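Local coordinates for protein catalase (PDB 4QOL) that breaks hydrogen peroxide down to water and oxygen at a heme iron and also shows peroxidase-like reactivity toward phenolic substrates, at residues F422-A425 against G426-Y429; R430-S433 against E434-Q438. One frame throughout, in Å; residues are numbered along the deposited sequence.

Overall arrangement
Contacts 1 and 2 follow each other along one run of chain near the C-terminus, within the catalase-related immune-responsive region, and their centres lie 12 Å apart. Contact 1 is the opening turns of helix 423-431; contact 2 is the last part of that helix, the short turn after it and the capped start of helix 434-448. They touch where the backbone oxygen of Tyr429 packs on the Lys437 side chain, whose ammonium also makes a cation-pi contact with the Tyr429 ring. Their centres lie about 24 and 28 Å from the centre of the chain, and neither contributes to the heme pocket, whose residues fall between 54 and 347.

Contact 1: residues F422-A425 against G426-Y429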
ATOM      1  N   PHE A 422      41.430  -0.357 -16.485  1.00 19.02           N
ATOM      2  CA  PHE A 422      42.555  -0.121 -15.548  1.00 18.79           C
ATOM      3  C   PHE A 422      43.333   1.177 -15.682  1.00 19.16           C
ATOM      4  O   PHE A 422      43.952   1.620 -14.724  1.00 19.98           O
ATOM      5  CB  PHE A 422      43.503  -1.316 -15.532  1.00 18.38           C
ATOM      6  CG  PHE A 422      42.819  -2.607 -15.393  1.00 17.92           C
ATOM      7  CD1 PHE A 422      42.302  -2.987 -14.166  1.00 17.59           C
ATOM      8  CD2 PHE A 422      42.602  -3.447 -16.477  1.00 18.64           C
ATOM      9  CE1 PHE A 422      41.669  -4.185 -14.003  1.00 18.39           C
ATOM     10  CE2 PHE A 422      41.906  -4.642 -16.329  1.00 17.71           C
ATOM     11  CZ  PHE A 422      41.418  -5.005 -15.073  1.00 17.77           C
ATOM     12  N   LYS A 423      43.290   1.817 -16.853  1.00 18.56           N
ATOM     13  CA  LYS A 423      44.136   2.936 -17.086  1.00 21.70           C
ATOM     14  C   LYS A 423      43.919   4.117 -16.161  1.00 21.17           C
ATOM     15  O   LYS A 423      44.855   4.621 -15.575  1.00 20.91           O
ATOM     16  CB  LYS A 423      44.030   3.387 -18.557  1.00 23.73           C
ATOM     17  CG  LYS A 423      44.927   4.571 -18.834  1.00 30.28           C
ATOM     18  CD  LYS A 423      45.090   4.860 -20.329  1.00 34.34           C
ATOM     19  CE  LYS A 423      45.525   6.302 -20.520  1.00 38.13           C
ATOM     20  NZ  LYS A 423      45.751   6.621 -21.962  1.00 40.84           N
ATOM     21  N   GLN A 424      42.675   4.595 -16.061  1.00 21.64           N
ATOM     22  CA  GLN A 424      42.421   5.747 -15.202  1.00 21.10           C
ATOM     23  C   GLN A 424      42.624   5.461 -13.725  1.00 20.14           C
ATOM     24  O   GLN A 424      42.952   6.382 -12.975  1.00 19.92           O
ATOM     25  CB  GLN A 424      40.993   6.271 -15.461  1.00 20.10           C
ATOM     26  CG  GLN A 424      40.835   6.872 -16.843  1.00 18.11           C
ATOM     27  CD  GLN A 424      39.632   7.768 -16.947  1.00 17.39           C
ATOM     28  OE1 GLN A 424      38.809   7.830 -16.035  1.00 15.65           O
ATOM     29  NE2 GLN A 424      39.553   8.570 -18.046  1.00 16.27           N
ATOM     30  N   ALA A 425      42.415   4.218 -13.279  1.00 18.22           N
ATOM     31  CA  ALA A 425      42.706   3.832 -11.888  1.00 18.40           C
ATOM     32  C   ALA A 425      44.200   4.033 -11.619  1.00 19.17           C
ATOM     33  O   ALA A 425      44.557   4.499 -10.549  1.00 20.93           O
ATOM     34  CB  ALA A 425      42.320   2.412 -11.626  1.00 18.31           C
ATOM     35  N   GLY A 426      45.020   3.664 -12.571  1.00 19.94           N
ATOM     36  CA  GLY A 426      46.476   3.858 -12.426  1.00 18.08           C
ATOM     37  C   GLY A 426      46.798   5.351 -12.395  1.00 18.87           C
ATOM     38  O   GLY A 426      47.681   5.784 -11.640  1.00 20.41           O
ATOM     39  N   GLU A 427      46.141   6.144 -13.253  1.00 18.24           N
ATOM     40  CA  GLU A 427      46.384   7.580 -13.259  1.00 19.43           C
ATOM     41  C   GLU A 427      45.989   8.230 -11.974  1.00 22.39           C
ATOM     42  O   GLU A 427      46.713   9.083 -11.445  1.00 22.95           O
ATOM     43  CB  GLU A 427      45.662   8.243 -14.474  1.00 20.47           C
ATOM     44  CG  GLU A 427      46.178   7.756 -15.815  1.00 21.09           C
ATOM     45  CD  GLU A 427      45.361   8.197 -17.016  1.00 21.45           C
ATOM     46  OE1 GLU A 427      45.961   8.270 -18.132  1.00 25.89           O
ATOM     47  OE2 GLU A 427      44.103   8.400 -16.943  1.00 23.08           O
ATOM     48  N   LYS A 428      44.870   7.767 -11.385  1.00 21.05           N
ATOM     49  CA  LYS A 428      44.441   8.279 -10.090  1.00 21.31           C
ATOM     50  C   LYS A 428      45.431   7.910  -9.018  1.00 20.91           C
ATOM     51  O   LYS A 428      45.861   8.790  -8.247  1.00 19.82           O
ATOM     52  CB  LYS A 428      43.035   7.781  -9.723  1.00 20.67           C
ATOM     53  CG  LYS A 428      42.488   8.386  -8.441  1.00 21.92           C
ATOM     54  CD  LYS A 428      42.327   9.888  -8.484  1.00 22.45           C
ATOM     55  CE  LYS A 428      41.780  10.385  -7.129  1.00 24.28           C
ATOM     56  NZ  LYS A 428      41.695  11.862  -7.122  1.00 26.60           N
ATOM     57  N   TYR A 429      45.841   6.648  -8.997  1.00 20.68           N
ATOM     58  CA  TYR A 429      46.840   6.190  -8.015  1.00 20.08           C
ATOM     59  C   TYR A 429      48.084   7.081  -8.048  1.00 21.95           C
ATOM     60  O   TYR A 429      48.577   7.593  -7.046  1.00 20.87           O
ATOM     61  CB  TYR A 429      47.265   4.738  -8.308  1.00 20.08           C
ATOM     62  CG  TYR A 429      48.384   4.261  -7.371  1.00 21.88           C
ATOM     63  CD1 TYR A 429      48.089   3.935  -6.057  1.00 22.66           C
ATOM     64  CD2 TYR A 429      49.696   4.146  -7.793  1.00 23.39           C
ATOM     65  CE1 TYR A 429      49.073   3.495  -5.152  1.00 22.18           C
ATOM     66  CE2 TYR A 429      50.678   3.711  -6.910  1.00 24.19           C
ATOM     67  CZ  TYR A 429      50.363   3.380  -5.610  1.00 23.05           C
ATOM     68  OH  TYR A 429      51.377   2.901  -4.710  1.00 27.26           O
TER
HETATM   69  O   HOH W   1      42.327   8.767 -19.286  1.00 22.35           O
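Glu427 reaches back one helical turn to lie across Lys423 and Gln424, one carboxylate oxygen to each. OE1 of Glu427 meets the lysine's aliphatic part, 3.1 Å from CE of Lys423, while the ammonium stays farther off, with NZ of Lys423 4.2 Å from OE1 of Glu427, too far for a salt bridge. The lysine is stretched out, its CG opposite the backbone N (chi1 -180°), and its NZ pairs instead with Asp275. OE2 of Glu427 rests 3.6 Å from CG of Gln424, amide and carboxylate planes turned 28° apart. A water bridges the two groups: it accepts from NE2 of Gln424 and donates to OE2 of Glu427, both at 3.0 Å.

Beneath them runs ordinary alpha-helical bonding, from Gly426 N to Phe422 O at 3.2 Å through Tyr429 N to Ala425 O at 2.9 Å. The first turn of helix 423-431 thus sets the spacing of the three polar side chains. Farther out, OE1 of Gln424 accepts from the backbone N of Thr284, fixing the amide that holds the water, and Ala425 packs against helices 175-181 and 453-466. Tyr429 stacks on Tyr470. Because Asp275 takes the lysine and water serves the carboxylate, the attraction between Lys423 and Glu427 is probably a modest electrostatic one, while the firmer bonds of Lys423 and Gln424 go to Asp275 and Thr284.

Contact 2: residues R430-S433 against E434-Q438; sequences RSYS and EEEKQ
Ser433 and Glu436 form a capping box at the start of helix 434-448, with Ser433 as the N-cap, right before the helix. Two bonds run in opposite directions between them: Glu436 N donates to OG of Ser433 at 3.1 Å, and Ser433 N donates to OE1 of Glu436 at 2.9 Å. That carboxylate oxygen uses its anti lone pair, and OG of Ser433 adds a weak bond to it. The serine hydroxyl sits between its own backbone N and carbonyl carbon (chi1 71°), from where it can face the helix's first turn.

The lysine supplies a second set of polar ties. NZ of Lys437 donates to Tyr432 O at 2.8 Å, approaching 26° out of the carbonyl plane, and also to a water that in turn donates to Arg430 O. Losing the long chain of Lys437 to an alanine is likely to leave Tyr432 O and this water without their common donor, and the Tyr429 ring without its cation.

Packing comes from the start of the Tyr432 side chain, whose CB lies 3.7 Å from both CB of Glu436 and CG of Lys437. Its hydroxyl reaches away to the carbonyl of Thr179, so the turn is also tied to helix 175-181. The Glu436 carboxylate stands steeply to the tyrosine ring, the planes 78° apart, and its OE1 lies at the ring edge, 3.6 Å from CD1 of Tyr432.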
ATOM      1  N   ARG A 430      48.591   7.280  -9.257  1.00 21.91           N
ATOM      2  CA  ARG A 430      49.823   8.044  -9.394  1.00 22.86           C
ATOM      3  C   ARG A 430      49.667   9.498  -9.041  1.00 23.84           C
ATOM      4  O   ARG A 430      50.659  10.142  -8.714  1.00 27.18           O
ATOM      5  CB  ARG A 430      50.406   7.886 -10.775  1.00 21.72           C
ATOM      6  CG  ARG A 430      50.940   6.505 -11.013  1.00 22.90           C
ATOM      7  CD  ARG A 430      51.621   6.390 -12.373  1.00 23.74           C
ATOM      8  NE  ARG A 430      50.676   6.484 -13.488  1.00 25.14           N
ATOM      9  CZ  ARG A 430      50.029   5.466 -14.053  1.00 23.11           C
ATOM     10  NH1 ARG A 430      50.121   4.202 -13.608  1.00 22.08           N
ATOM     11  NH2 ARG A 430      49.295   5.707 -15.111  1.00 23.33           N
ATOM     12  N   SER A 431      48.452  10.029  -9.101  1.00 24.19           N
ATOM     13  CA  SER A 431      48.173  11.431  -8.731  1.00 24.81           C
ATOM     14  C   SER A 431      48.125  11.666  -7.219  1.00 24.04           C
ATOM     15  O   SER A 431      48.170  12.821  -6.759  1.00 25.17           O
ATOM     16  CB  SER A 431      46.876  11.908  -9.400  1.00 25.71           C
ATOM     17  OG  SER A 431      45.711  11.459  -8.685  1.00 25.46           O
ATOM     18  N   TYR A 432      48.069  10.584  -6.436  1.00 24.67           N
ATOM     19  CA  TYR A 432      48.052  10.707  -5.009  1.00 24.04           C
ATOM     20  C   TYR A 432      49.462  11.114  -4.511  1.00 26.98           C
ATOM     21  O   TYR A 432      50.454  10.607  -4.998  1.00 27.94           O
ATOM     22  CB  TYR A 432      47.650   9.371  -4.329  1.00 24.02           C
ATOM     23  CG  TYR A 432      46.143   9.034  -4.347  1.00 22.25           C
ATOM     24  CD1 TYR A 432      45.186  10.015  -4.116  1.00 22.37           C
ATOM     25  CD2 TYR A 432      45.708   7.769  -4.694  1.00 19.93           C
ATOM     26  CE1 TYR A 432      43.826   9.723  -4.186  1.00 20.72           C
ATOM     27  CE2 TYR A 432      44.340   7.445  -4.770  1.00 21.55           C
ATOM     28  CZ  TYR A 432      43.401   8.436  -4.525  1.00 21.91           C
ATOM     29  OH  TYR A 432      42.032   8.121  -4.593  1.00 22.07           O
ATOM     30  N   SER A 433      49.499  11.932  -3.463  1.00 29.14           N
ATOM     31  CA  SER A 433      50.715  12.133  -2.661  1.00 28.38           C
ATOM     32  C   SER A 433      51.109  10.829  -2.008  1.00 28.69           C
ATOM     33  O   SER A 433      50.316   9.886  -1.953  1.00 26.63           O
ATOM     34  CB  SER A 433      50.484  13.203  -1.588  1.00 27.75           C
ATOM     35  OG  SER A 433      49.622  12.735  -0.567  1.00 26.45           O
ATOM     36  N   GLU A 434      52.341  10.770  -1.504  1.00 27.48           N
ATOM     37  CA  GLU A 434      52.803   9.584  -0.887  1.00 28.81           C
ATOM     38  C   GLU A 434      51.934   9.265   0.331  1.00 29.26           C
ATOM     39  O   GLU A 434      51.720   8.109   0.611  1.00 28.90           O
ATOM     40  CB  GLU A 434      54.291   9.707  -0.492  1.00 33.05           C
ATOM     41  CG  GLU A 434      54.837   8.524   0.300  1.00 35.05           C
ATOM     42  CD  GLU A 434      54.647   7.148  -0.363  1.00 35.65           C
ATOM     43  OE1 GLU A 434      54.647   6.150   0.368  1.00 36.83           O
ATOM     44  OE2 GLU A 434      54.567   7.047  -1.602  1.00 37.81           O
ATOM     45  N   GLU A 435      51.521  10.295   1.077  1.00 29.56           N
ATOM     46  CA  GLU A 435      50.714  10.141   2.292  1.00 30.76           C
ATOM     47  C   GLU A 435      49.371   9.542   1.867  1.00 26.54           C
ATOM     48  O   GLU A 435      48.858   8.643   2.520  1.00 27.75           O
ATOM     49  CB  GLU A 435      50.505  11.497   2.990  1.00 33.81           C
ATOM     50  CG  GLU A 435      51.738  12.093   3.705  1.00 40.16           C
ATOM     51  CD  GLU A 435      52.884  12.501   2.759  1.00 44.14           C
ATOM     52  OE1 GLU A 435      54.051  12.461   3.184  1.00 51.02           O
ATOM     53  OE2 GLU A 435      52.650  12.888   1.577  1.00 46.89           O
ATOM     54  N   GLU A 436      48.813  10.067   0.772  1.00 26.04           N
ATOM     55  CA  GLU A 436      47.518   9.578   0.261  1.00 25.40           C
ATOM     56  C   GLU A 436      47.631   8.127  -0.230  1.00 25.56           C
ATOM     57  O   GLU A 436      46.724   7.311  -0.006  1.00 23.99           O
ATOM     58  CB  GLU A 436      47.022  10.466  -0.833  1.00 27.33           C
ATOM     59  CG  GLU A 436      46.569  11.839  -0.369  1.00 29.68           C
ATOM     60  CD  GLU A 436      46.169  12.707  -1.542  1.00 31.02           C
ATOM     61  OE1 GLU A 436      46.916  12.801  -2.524  1.00 30.79           O
ATOM     62  OE2 GLU A 436      45.059  13.261  -1.534  1.00 36.85           O
ATOM     63  N   LYS A 437      48.719   7.789  -0.904  1.00 25.18           N
ATOM     64  CA  LYS A 437      48.914   6.411  -1.333  1.00 24.00           C
ATOM     65  C   LYS A 437      49.000   5.519  -0.096  1.00 24.40           C
ATOM     66  O   LYS A 437      48.473   4.402  -0.086  1.00 21.18           O
ATOM     67  CB  LYS A 437      50.183   6.230  -2.099  1.00 23.52           C
ATOM     68  CG  LYS A 437      50.211   6.809  -3.474  1.00 23.62           C
ATOM     69  CD  LYS A 437      51.540   6.398  -4.105  1.00 24.96           C
ATOM     70  CE  LYS A 437      51.669   6.903  -5.515  1.00 29.35           C
ATOM     71  NZ  LYS A 437      51.943   8.349  -5.576  1.00 35.42           N
ATOM     72  N   GLN A 438      49.703   5.984   0.916  1.00 24.39           N
ATOM     73  CA  GLN A 438      49.835   5.149   2.130  1.00 28.55           C
ATOM     74  C   GLN A 438      48.463   4.913   2.773  1.00 24.68           C
ATOM     75  O   GLN A 438      48.161   3.813   3.223  1.00 23.52           O
ATOM     76  CB  GLN A 438      50.826   5.766   3.145  1.00 35.33           C
ATOM     77  CG  GLN A 438      52.281   5.519   2.719  1.00 42.84           C
ATOM     78  CD  GLN A 438      53.330   6.019   3.728  1.00 48.13           C
ATOM     79  OE1 GLN A 438      53.064   6.110   4.927  1.00 54.04           O
ATOM     80  NE2 GLN A 438      54.526   6.338   3.236  1.00 50.29           N
TER
HETATM   81  O   HOH W   2      53.199   9.272  -8.289  1.00 31.67           O